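PDB 7C47: CCHC-type domain-containing protein, which probably acts as a zinc-binding 3'-5' RNA exonuclease of the RNase D type, trimming RNA at a metal-dependent active site. Local coordinates for residues Ser37-Ile42 against Gly190-Ile195; Glu95-Phe100 against Gly120-Gln125; Ser137-Ser142 against Val243-Leu248. All coordinates share one frame; numbering follows the deposited sequence.

In the fold
Interactions 1 and 2 have centres about 10 Å apart and share the central mixed sheet of the exonuclease domain, where strands 37-44 and 97-100 are neighbours and strand 121-123 forms one edge. They touch directly: Ile195 of helix 182-202 packs on Leu99 and Leu124. Interaction 3 lies farther out, its centre about 18 Å from that of interaction 2 and about 23 Å from that of interaction 1. Along the chain, 95-100 and 120-125 both fall between the two halves of interaction 1, whereas 137-142 precedes 190-195 and 243-248 follows it. Gln125 meets Arg141 and Ser142 beside a bound cytidine monophosphate, so interaction 2 touches both others and lies between the metal site and the loop beside the nucleotide.

Interaction 1 of 3, residues Ser37-Ile42 against Gly190-Ile195; sequences SIALDI and GDVRHI. With MN (manganese (II) ion), chain F; MN (manganese (II) ion), chain G.
The metal site of this DEDD-type exonuclease brings Asp41, on strand 37-42, beside Asp191, on helix 190-195. Asp41 bridges both manganese ions: OD2 binds the ion of chain F, while OD1 binds that of chain G at 2.3 Å. Asp41 reaches the metals because its CG stands opposite the backbone N (chi1 -164°), and a weak bond from Ile42 N to OD1 helps to fix the rotation of the carboxylate. Asp191 comes in at a slant, the two carboxylate planes 46° apart. Its CB lies 3.5 Å from Asp41 OD2, and its OD2 stands 2.8 Å from the chain F manganese, long for a coordination bond. A water bridges the segments, accepting from Val192 N at 2.7 Å and donating to Asp41 OD2.

In the exonuclease fold this helix packs on one face of the sheet, its short segment running roughly antiparallel to the strand segment (148°), with Glu43 and Asp106 supplying further acidic groups to the site. Farther from the metals, toward Ala39, the contact is apolar. Val192 CG1 rests 3.6 Å from Asp41 CB, against the root of the metal ligand. Ala39 CB rests against the helix, 3.6 Å from Ile195 CG2 and 3.4 Å from Val192 O, its small size letting the backbones approach closely. The other branch of Ile195 reaches sheetward, placing CD1 3.7 Å from Leu40 O.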
loop_
_atom_site.group_PDB
_atom_site.type_symbol
_atom_site.label_atom_id
_atom_site.label_comp_id
_atom_site.label_asym_id
_atom_site.label_seq_id
_atom_site.Cartn_x
_atom_site.Cartn_y
_atom_site.Cartn_z
ATOM N N SER A 37 1.604 11.744 9.761
ATOM C CA SER A 37 1.301 10.452 9.139
ATOM C C SER A 37 2.044 9.316 9.840
ATOM O O SER A 37 3.203 9.475 10.203
ATOM C CB SER A 37 1.697 10.472 7.661
ATOM O OG SER A 37 0.996 11.478 6.958
ATOM N N ILE A 38 1.374 8.173 10.012
ATOM C CA ILE A 38 1.981 6.973 10.600
ATOM C C ILE A 38 1.692 5.765 9.710
ATOM O O ILE A 38 0.535 5.392 9.537
ATOM C CB ILE A 38 1.433 6.684 12.020
ATOM C CG1 ILE A 38 1.655 7.885 12.946
ATOM C CG2 ILE A 38 2.083 5.426 12.596
ATOM C CD1 ILE A 38 0.929 7.792 14.272
ATOM N N ALA A 39 2.738 5.157 9.152
ATOM C CA ALA A 39 2.602 3.899 8.411
ATOM C C ALA A 39 2.411 2.758 9.399
ATOM O O ALA A 39 3.131 2.686 10.391
ATOM C CB ALA A 39 3.824 3.648 7.540
ATOM N N LEU A 40 1.438 1.885 9.134
ATOM C CA LEU A 40 1.110 0.780 10.041
ATOM C C LEU A 40 1.064 -0.553 9.316
ATOM O O LEU A 40 0.728 -0.611 8.138
ATOM C CB LEU A 40 -0.222 1.035 10.759
ATOM C CG LEU A 40 -0.225 2.132 11.832
ATOM C CD1 LEU A 40 -1.636 2.399 12.344
ATOM C CD2 LEU A 40 0.691 1.779 12.993
ATOM N N ASP A 41 1.430 -1.611 10.037
ATOM C CA ASP A 41 1.357 -2.990 9.546
ATOM C C ASP A 41 1.283 -3.942 10.753
ATOM O O ASP A 41 1.482 -3.517 11.893
ATOM C CB ASP A 41 2.575 -3.307 8.651
ATOM C CG ASP A 41 2.389 -4.567 7.789
ATOM O OD1 ASP A 41 1.244 -5.037 7.605
ATOM O OD2 ASP A 41 3.401 -5.098 7.286
ATOM N N ILE A 42 0.961 -5.209 10.499
ATOM C CA ILE A 42 0.847 -6.239 11.535
ATOM C C ILE A 42 1.595 -7.505 11.090
ATOM O O ILE A 42 1.598 -7.842 9.909
ATOM C CB ILE A 42 -0.651 -6.558 11.805
ATOM C CG1 ILE A 42 -1.356 -5.343 12.431
ATOM C CG2 ILE A 42 -0.812 -7.770 12.710
ATOM C CD1 ILE A 42 -2.865 -5.458 12.504
ATOM N N GLY A 190 10.165 -4.086 7.212
ATOM C CA GLY A 190 10.289 -3.693 5.809
ATOM C C GLY A 190 9.108 -2.954 5.208
ATOM O O GLY A 190 9.285 -1.899 4.588
ATOM N N ASP A 191 7.903 -3.493 5.383
ATOM C CA ASP A 191 6.719 -2.929 4.719
ATOM C C ASP A 191 6.335 -1.516 5.185
ATOM O O ASP A 191 5.929 -0.696 4.363
ATOM C CB ASP A 191 5.520 -3.888 4.808
ATOM C CG ASP A 191 5.657 -5.096 3.886
ATOM O OD1 ASP A 191 6.366 -5.021 2.854
ATOM O OD2 ASP A 191 5.031 -6.130 4.192
ATOM N N VAL A 192 6.474 -1.220 6.477
ATOM C CA VAL A 192 6.158 0.134 6.980
ATOM C C VAL A 192 7.104 1.220 6.459
ATOM O O VAL A 192 6.685 2.369 6.306
ATOM C CB VAL A 192 6.036 0.217 8.527
ATOM C CG1 VAL A 192 4.750 -0.461 8.988
ATOM C CG2 VAL A 192 7.255 -0.358 9.237
ATOM N N ARG A 193 8.360 0.863 6.188
ATOM C CA ARG A 193 9.286 1.761 5.472
ATOM C C ARG A 193 8.772 2.067 4.059
ATOM O O ARG A 193 8.719 3.225 3.644
ATOM C CB ARG A 193 10.689 1.151 5.362
ATOM C CG ARG A 193 11.432 0.989 6.679
ATOM C CD ARG A 193 12.927 0.815 6.443
ATOM N NE ARG A 193 13.630 0.268 7.606
ATOM C CZ ARG A 193 13.907 -1.023 7.817
ATOM N NH1 ARG A 193 13.551 -1.976 6.950
ATOM N NH2 ARG A 193 14.561 -1.370 8.924
ATOM N N HIS A 194 8.386 1.016 3.341
ATOM C CA HIS A 194 7.857 1.149 1.982
ATOM C C HIS A 194 6.560 1.971 1.934
ATOM O O HIS A 194 6.383 2.792 1.034
ATOM C CB HIS A 194 7.636 -0.231 1.345
ATOM C CG HIS A 194 8.897 -1.021 1.155
ATOM N ND1 HIS A 194 9.001 -2.354 1.495
ATOM C CD2 HIS A 194 10.110 -0.664 0.666
ATOM C CE1 HIS A 194 10.219 -2.784 1.214
ATOM N NE2 HIS A 194 10.912 -1.779 0.711
ATOM N N ILE A 195 5.675 1.760 2.912
ATOM C CA ILE A 195 4.401 2.488 2.994
ATOM C C ILE A 195 4.620 3.995 3.171
ATOM O O ILE A 195 4.014 4.791 2.450
ATOM C CB ILE A 195 3.489 1.939 4.128
ATOM C CG1 ILE A 195 2.984 0.535 3.777
ATOM C CG2 ILE A 195 2.292 2.857 4.381
ATOM C CD1 ILE A 195 2.543 -0.287 4.972
HETATM MN MN MN F . 3.929 -7.165 6.569
HETATM MN MN MN G . -0.551 -5.532 6.253
HETATM O O HOH W 1 6.086 -3.413 8.028
#

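Interaction 2 of 3, residues Glu95-Phe100 against Gly120-Gln125; sequences EIRKLF and GVLDLQ. With C5P (cytidine-5'-monophosphate), chain D.
Lys98, Leu99 and Phe100 pair in parallel with Val121, Leu122 and Asp123, the short strand axes 4.7 Å apart and inclined by 26°. Hydrogen bonds of 2.8 to 3.0 Å run from Lys98 N to Gly120 O, Leu122 N to Lys98 O, Phe100 N to Leu122 O and Leu124 N to Phe100 O, the last reaching into a helix. On one face Leu99 and Leu122 run alongside each other, their CD2 methyls 4.1 Å apart. The aliphatic part of Arg97 also follows Leu122, with CD 3.7 Å from its CD2, before the salt bridge with Glu216. On the other face Val121 CG1 meets the Phe100 ring at CD1, 3.5 Å away. Here two bends in the Lys98 chain (chi2 -53°, chi4 -44°) bring NZ back to Ile96 O at 2.8 Å, with Glu119 O among its further acceptors.

Asp123 is the N-cap of helix 124-136: OD1 takes a weak capping bond from Gln125 N and a further hydrogen bond from Asp102 N, and OD2 accepts from Cys103 N. Gln125 extends past this turn to give NE2 to O2' of one bound cytidine monophosphate at 2.8 Å, while OE1 receives Arg141 NH1. Strands 97-100 and 121-123 are joined by helix 104-114 in a beta-alpha-beta crossover; strand 37-44 flanks the inner strand, helix 212-226 packs on Val121 and Leu122, and helix 182-202 on Leu99 and Leu124.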
loop_
_atom_site.group_PDB
_atom_site.type_symbol
_atom_site.label_atom_id
_atom_site.label_comp_id
_atom_site.label_asym_id
_atom_site.label_seq_id
_atom_site.Cartn_x
_atom_site.Cartn_y
_atom_site.Cartn_z
ATOM N N GLU A 95 -6.900 13.456 13.055
ATOM C CA GLU A 95 -5.924 14.459 12.603
ATOM C C GLU A 95 -4.554 13.860 12.256
ATOM O O GLU A 95 -3.765 14.512 11.577
ATOM C CB GLU A 95 -5.741 15.577 13.646
ATOM C CG GLU A 95 -7.020 16.265 14.132
ATOM C CD GLU A 95 -7.906 16.798 13.013
ATOM O OE1 GLU A 95 -7.373 17.217 11.957
ATOM O OE2 GLU A 95 -9.147 16.806 13.196
ATOM N N ILE A 96 -4.270 12.644 12.731
ATOM C CA ILE A 96 -3.058 11.909 12.369
ATOM C C ILE A 96 -3.449 10.809 11.378
ATOM O O ILE A 96 -4.248 9.929 11.705
ATOM C CB ILE A 96 -2.370 11.288 13.608
ATOM C CG1 ILE A 96 -2.092 12.369 14.666
ATOM C CG2 ILE A 96 -1.075 10.587 13.211
ATOM C CD1 ILE A 96 -1.590 11.839 15.995
ATOM N N ARG A 97 -2.879 10.867 10.174
ATOM C CA ARG A 97 -3.199 9.921 9.109
ATOM C C ARG A 97 -2.518 8.572 9.360
ATOM O O ARG A 97 -1.314 8.531 9.619
ATOM C CB ARG A 97 -2.768 10.481 7.753
ATOM C CG ARG A 97 -3.091 9.579 6.574
ATOM C CD ARG A 97 -2.645 10.176 5.254
ATOM N NE ARG A 97 -3.375 11.402 4.925
ATOM C CZ ARG A 97 -2.839 12.604 4.691
ATOM N NH1 ARG A 97 -1.522 12.815 4.727
ATOM N NH2 ARG A 97 -3.645 13.623 4.405
ATOM N N LYS A 98 -3.288 7.484 9.281
ATOM C CA LYS A 98 -2.748 6.126 9.416
ATOM C C LYS A 98 -2.638 5.504 8.035
ATOM O O LYS A 98 -3.654 5.280 7.381
ATOM C CB LYS A 98 -3.628 5.238 10.306
ATOM C CG LYS A 98 -4.254 5.920 11.506
ATOM C CD LYS A 98 -3.246 6.653 12.368
ATOM C CE LYS A 98 -3.896 7.227 13.615
ATOM N NZ LYS A 98 -5.213 7.894 13.410
ATOM N N LEU A 99 -1.416 5.214 7.600
ATOM C CA LEU A 99 -1.171 4.680 6.266
ATOM C C LEU A 99 -1.100 3.156 6.306
ATOM O O LEU A 99 -0.405 2.594 7.150
ATOM C CB LEU A 99 0.127 5.242 5.689
ATOM C CG LEU A 99 0.266 6.768 5.648
ATOM C CD1 LEU A 99 1.739 7.161 5.616
ATOM C CD2 LEU A 99 -0.477 7.350 4.457
ATOM N N PHE A 100 -1.782 2.527 5.376
ATOM C CA PHE A 100 -1.796 1.095 5.210
ATOM C C PHE A 100 -1.613 0.697 3.753
ATOM O O PHE A 100 -1.848 1.450 2.889
ATOM C CB PHE A 100 -3.149 0.513 5.606
ATOM C CG PHE A 100 -3.424 0.470 7.043
ATOM C CD1 PHE A 100 -3.965 1.543 7.674
ATOM C CD2 PHE A 100 -3.236 -0.673 7.751
ATOM C CE1 PHE A 100 -4.256 1.501 9.000
ATOM C CE2 PHE A 100 -3.526 -0.724 9.084
ATOM C CZ PHE A 100 -4.034 0.372 9.710
ATOM N N GLY A 120 -8.936 8.183 10.431
ATOM C CA GLY A 120 -7.985 8.874 9.553
ATOM C C GLY A 120 -7.120 7.921 8.742
ATOM O O GLY A 120 -5.938 8.178 8.524
ATOM N N VAL A 121 -7.718 6.832 8.265
ATOM C CA VAL A 121 -6.988 5.788 7.553
ATOM C C VAL A 121 -6.845 6.175 6.079
ATOM O O VAL A 121 -7.760 6.752 5.492
ATOM C CB VAL A 121 -7.694 4.415 7.691
ATOM C CG1 VAL A 121 -6.876 3.303 7.054
ATOM C CG2 VAL A 121 -7.922 4.079 9.157
ATOM N N LEU A 122 -5.677 5.880 5.504
ATOM C CA LEU A 122 -5.459 5.973 4.058
ATOM C C LEU A 122 -4.776 4.702 3.567
ATOM O O LEU A 122 -3.693 4.363 4.037
ATOM C CB LEU A 122 -4.605 7.193 3.701
ATOM C CG LEU A 122 -4.408 7.450 2.199
ATOM C CD1 LEU A 122 -5.738 7.715 1.505
ATOM C CD2 LEU A 122 -3.450 8.604 1.967
ATOM N N ASP A 123 -5.415 4.015 2.619
ATOM C CA ASP A 123 -4.944 2.737 2.098
ATOM C C ASP A 123 -4.263 2.978 0.743
ATOM O O ASP A 123 -4.932 3.245 -0.264
ATOM C CB ASP A 123 -6.129 1.779 1.959
ATOM C CG ASP A 123 -5.715 0.345 1.656
ATOM O OD1 ASP A 123 -4.712 0.114 0.949
ATOM O OD2 ASP A 123 -6.418 -0.570 2.133
ATOM N N LEU A 124 -2.936 2.865 0.726
ATOM C CA LEU A 124 -2.149 3.190 -0.464
ATOM C C LEU A 124 -2.311 2.190 -1.604
ATOM O O LEU A 124 -2.106 2.550 -2.755
ATOM C CB LEU A 124 -0.668 3.365 -0.108
ATOM C CG LEU A 124 -0.365 4.465 0.923
ATOM C CD1 LEU A 124 1.126 4.537 1.188
ATOM C CD2 LEU A 124 -0.895 5.825 0.490
ATOM N N GLN A 125 -2.672 0.947 -1.296
ATOM C CA GLN A 125 -3.010 -0.015 -2.342
ATOM C C GLN A 125 -4.258 0.462 -3.080
ATOM O O GLN A 125 -4.283 0.480 -4.307
ATOM C CB GLN A 125 -3.249 -1.412 -1.772
ATOM C CG GLN A 125 -3.358 -2.480 -2.849
ATOM C CD GLN A 125 -3.730 -3.842 -2.303
ATOM O OE1 GLN A 125 -4.684 -3.978 -1.541
ATOM N NE2 GLN A 125 -2.989 -4.863 -2.706
HETATM O O3P C5P D . -0.228 -10.363 -7.075
HETATM P P C5P D . -1.700 -10.547 -7.157
HETATM O O1P C5P D . -2.000 -11.999 -7.069
HETATM O O2P C5P D . -2.198 -9.769 -8.324
HETATM O "O5'" C5P D . -2.230 -9.872 -5.814
HETATM C "C5'" C5P D . -2.489 -8.459 -5.750
HETATM C "C4'" C5P D . -2.954 -8.050 -4.371
HETATM O "O4'" C5P D . -4.318 -8.502 -4.164
HETATM C "C3'" C5P D . -2.167 -8.601 -3.190
HETATM O "O3'" C5P D . -1.041 -7.787 -2.888
HETATM C "C2'" C5P D . -3.195 -8.574 -2.063
HETATM O "O2'" C5P D . -3.276 -7.344 -1.368
HETATM C "C1'" C5P D . -4.494 -8.888 -2.813
HETATM N N1 C5P D . -4.878 -10.314 -2.768
HETATM C C2 C5P D . -5.383 -10.837 -1.571
HETATM N N3 C5P D . -5.734 -12.144 -1.516
HETATM C C4 C5P D . -5.595 -12.919 -2.595
HETATM C C5 C5P D . -5.087 -12.412 -3.828
HETATM C C6 C5P D . -4.742 -11.118 -3.869
HETATM O O2 C5P D . -5.494 -10.088 -0.588
HETATM N N4 C5P D . -5.959 -14.200 -2.497
#

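Interaction 3 of 3, residues Ser137-Ser142 against Val243-Leu248; sequences SVNRRS and VNRAWL. With C5P (cytidine-5'-monophosphate), chain D.
Val243 is clasped to Asn139 by two hydrogen bonds. Val243 N donates to Asn139 O at 2.8 Å, and the side-chain ND2 of Asn139 returns a bond to Val243 O at 3.0 Å, so both polar backbone atoms of the valine are gripped by a single residue. Asn139 manages this with CG between its own N and carbonyl carbon (chi1 76°), which swings the amide across to the other segment, where ND2 also reaches Glu242 OE1. The CG2 methyl of Val243 sits 3.7 Å above one face of the Arg141 guanidinium, offset toward its rim, with the two side chains crossing at about a right angle. Arg141 is held in place by a salt bridge to Asp237, a bond from NE to Glu242 O and its link to Gln125.

Asn244 then caps helix 245-251: its OD1 accepts from Trp247 N at 2.9 Å. Arg245, extended from CG to NE, turns its guanidinium over Asn139. OD1 lies 3.0 Å above one guanidinium face, with the amide and guanidinium planes 37° apart; since Asn139 OD1 approaches Arg245 NH2 over that face, no hydrogen bond forms between them. Leu248 comes back to the loop, CD1 touching Asn139 CB at 3.6 Å.

The loop 137-142 links helices 124-136 and 144-152 and borders one of the bound cytidine monophosphates, Arg141 O lying 3.2 Å from its C5'. On the protein side, Thr129 and Trp133 of helix 124-136 meet Val243 and Arg245, and Tyr222 of helix 212-226 packs on both Arg141 and Val243 and meets the Trp247 ring edge-to-face.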
loop_
_atom_site.group_PDB
_atom_site.type_symbol
_atom_site.label_atom_id
_atom_site.label_comp_id
_atom_site.label_asym_id
_atom_site.label_seq_id
_atom_site.Cartn_x
_atom_site.Cartn_y
_atom_site.Cartn_z
ATOM N N SER A 137 -10.032 2.471 -16.164
ATOM C CA SER A 137 -11.144 1.614 -15.702
ATOM C C SER A 137 -10.694 0.235 -15.177
ATOM O O SER A 137 -11.423 -0.747 -15.299
ATOM C CB SER A 137 -12.204 1.441 -16.800
ATOM O OG SER A 137 -12.699 2.685 -17.245
ATOM N N VAL A 138 -9.499 0.183 -14.587
ATOM C CA VAL A 138 -8.933 -1.038 -14.021
ATOM C C VAL A 138 -9.188 -0.986 -12.512
ATOM O O VAL A 138 -8.832 0.004 -11.862
ATOM C CB VAL A 138 -7.419 -1.129 -14.336
ATOM C CG1 VAL A 138 -6.733 -2.233 -13.538
ATOM C CG2 VAL A 138 -7.209 -1.357 -15.826
ATOM N N ASN A 139 -9.797 -2.042 -11.965
ATOM C CA ASN A 139 -10.071 -2.137 -10.517
ATOM C C ASN A 139 -9.224 -3.187 -9.779
ATOM O O ASN A 139 -9.538 -3.548 -8.648
ATOM C CB ASN A 139 -11.573 -2.371 -10.261
ATOM C CG ASN A 139 -12.018 -3.803 -10.545
ATOM O OD1 ASN A 139 -11.519 -4.451 -11.461
ATOM N ND2 ASN A 139 -12.975 -4.293 -9.762
ATOM N N ARG A 140 -8.146 -3.656 -10.406
ATOM C CA ARG A 140 -7.266 -4.648 -9.795
ATOM C C ARG A 140 -6.391 -4.025 -8.712
ATOM O O ARG A 140 -5.968 -2.874 -8.825
ATOM C CB ARG A 140 -6.385 -5.342 -10.848
ATOM C CG ARG A 140 -7.159 -6.279 -11.771
ATOM C CD ARG A 140 -6.249 -7.131 -12.653
ATOM N NE ARG A 140 -5.523 -6.348 -13.664
ATOM C CZ ARG A 140 -6.052 -5.833 -14.782
ATOM N NH1 ARG A 140 -7.345 -5.981 -15.083
ATOM N NH2 ARG A 140 -5.275 -5.143 -15.614
ATOM N N ARG A 141 -6.151 -4.798 -7.658
ATOM C CA ARG A 141 -5.189 -4.453 -6.624
ATOM C C ARG A 141 -3.832 -4.976 -7.061
ATOM O O ARG A 141 -3.737 -6.093 -7.561
ATOM C CB ARG A 141 -5.578 -5.097 -5.294
ATOM C CG ARG A 141 -6.879 -4.587 -4.691
ATOM C CD ARG A 141 -7.242 -5.379 -3.443
ATOM N NE ARG A 141 -8.443 -4.861 -2.777
ATOM C CZ ARG A 141 -8.470 -3.953 -1.795
ATOM N NH1 ARG A 141 -7.354 -3.400 -1.308
ATOM N NH2 ARG A 141 -9.645 -3.585 -1.291
ATOM N N SER A 142 -2.791 -4.169 -6.877
ATOM C CA SER A 142 -1.422 -4.552 -7.193
ATOM C C SER A 142 -0.615 -4.771 -5.918
ATOM O O SER A 142 -0.856 -4.118 -4.898
ATOM C CB SER A 142 -0.753 -3.464 -8.027
ATOM O OG SER A 142 -1.389 -3.328 -9.280
ATOM N N VAL A 243 -10.884 -4.059 -6.270
ATOM C CA VAL A 243 -11.582 -3.047 -5.483
ATOM C C VAL A 243 -13.006 -2.893 -6.024
ATOM O O VAL A 243 -13.208 -2.785 -7.234
ATOM C CB VAL A 243 -10.819 -1.705 -5.538
ATOM C CG1 VAL A 243 -11.646 -0.567 -4.952
ATOM C CG2 VAL A 243 -9.484 -1.833 -4.815
ATOM N N ASN A 244 -13.974 -2.888 -5.105
ATOM C CA ASN A 244 -15.401 -2.679 -5.392
ATOM C C ASN A 244 -15.622 -1.540 -6.406
ATOM O O ASN A 244 -15.245 -0.395 -6.153
ATOM C CB ASN A 244 -16.131 -2.410 -4.055
ATOM C CG ASN A 244 -17.633 -2.236 -4.198
ATOM O OD1 ASN A 244 -18.110 -1.494 -5.047
ATOM N ND2 ASN A 244 -18.385 -2.883 -3.319
ATOM N N ARG A 245 -16.218 -1.873 -7.550
ATOM C CA ARG A 245 -16.455 -0.909 -8.639
ATOM C C ARG A 245 -17.460 0.184 -8.279
ATOM O O ARG A 245 -17.266 1.343 -8.642
ATOM C CB ARG A 245 -16.947 -1.619 -9.908
ATOM C CG ARG A 245 -15.893 -2.464 -10.600
ATOM C CD ARG A 245 -16.499 -3.320 -11.708
ATOM N NE ARG A 245 -15.532 -4.301 -12.198
ATOM C CZ ARG A 245 -14.581 -4.072 -13.107
ATOM N NH1 ARG A 245 -14.447 -2.881 -13.690
ATOM N NH2 ARG A 245 -13.758 -5.059 -13.449
ATOM N N ALA A 246 -18.542 -0.193 -7.599
ATOM C CA ALA A 246 -19.563 0.771 -7.164
ATOM C C ALA A 246 -18.975 1.803 -6.206
ATOM O O ALA A 246 -19.322 2.980 -6.272
ATOM C CB ALA A 246 -20.741 0.058 -6.513
ATOM N N TRP A 247 -18.075 1.345 -5.334
ATOM C CA TRP A 247 -17.327 2.225 -4.440
ATOM C C TRP A 247 -16.386 3.148 -5.232
ATOM O O TRP A 247 -16.310 4.342 -4.938
ATOM C CB TRP A 247 -16.559 1.404 -3.393
ATOM C CG TRP A 247 -17.427 0.747 -2.335
ATOM C CD1 TRP A 247 -18.787 0.647 -2.332
ATOM C CD2 TRP A 247 -16.980 0.091 -1.135
ATOM N NE1 TRP A 247 -19.217 -0.016 -1.210
ATOM C CE2 TRP A 247 -18.130 -0.372 -0.459
ATOM C CE3 TRP A 247 -15.724 -0.145 -0.566
ATOM C CZ2 TRP A 247 -18.063 -1.054 0.760
ATOM C CZ3 TRP A 247 -15.654 -0.825 0.649
ATOM C CH2 TRP A 247 -16.821 -1.267 1.299
ATOM N N LEU A 248 -15.694 2.608 -6.237
ATOM C CA LEU A 248 -14.880 3.433 -7.150
ATOM C C LEU A 248 -15.720 4.469 -7.913
ATOM O O LEU A 248 -15.350 5.642 -7.978
ATOM C CB LEU A 248 -14.083 2.567 -8.140
ATOM C CG LEU A 248 -12.903 1.787 -7.550
ATOM C CD1 LEU A 248 -12.421 0.702 -8.502
ATOM C CD2 LEU A 248 -11.755 2.713 -7.167
HETATM O O3P C5P D . -0.228 -10.363 -7.075
HETATM P P C5P D . -1.700 -10.547 -7.157
HETATM O O1P C5P D . -2.000 -11.999 -7.069
HETATM O O2P C5P D . -2.198 -9.769 -8.324
HETATM O "O5'" C5P D . -2.230 -9.872 -5.814
HETATM C "C5'" C5P D . -2.489 -8.459 -5.750
HETATM C "C4'" C5P D . -2.954 -8.050 -4.371
HETATM O "O4'" C5P D . -4.318 -8.502 -4.164
HETATM C "C3'" C5P D . -2.167 -8.601 -3.190
HETATM O "O3'" C5P D . -1.041 -7.787 -2.888
HETATM C "C2'" C5P D . -3.195 -8.574 -2.063
HETATM O "O2'" C5P D . -3.276 -7.344 -1.368
HETATM C "C1'" C5P D . -4.494 -8.888 -2.813
HETATM N N1 C5P D . -4.878 -10.314 -2.768
HETATM C C2 C5P D . -5.383 -10.837 -1.571
HETATM N N3 C5P D . -5.734 -12.144 -1.516
HETATM C C4 C5P D . -5.595 -12.919 -2.595
HETATM C C5 C5P D . -5.087 -12.412 -3.828
HETATM C C6 C5P D . -4.742 -11.118 -3.869
HETATM O O2 C5P D . -5.494 -10.088 -0.588
HETATM N N4 C5P D . -5.959 -14.200 -2.497
#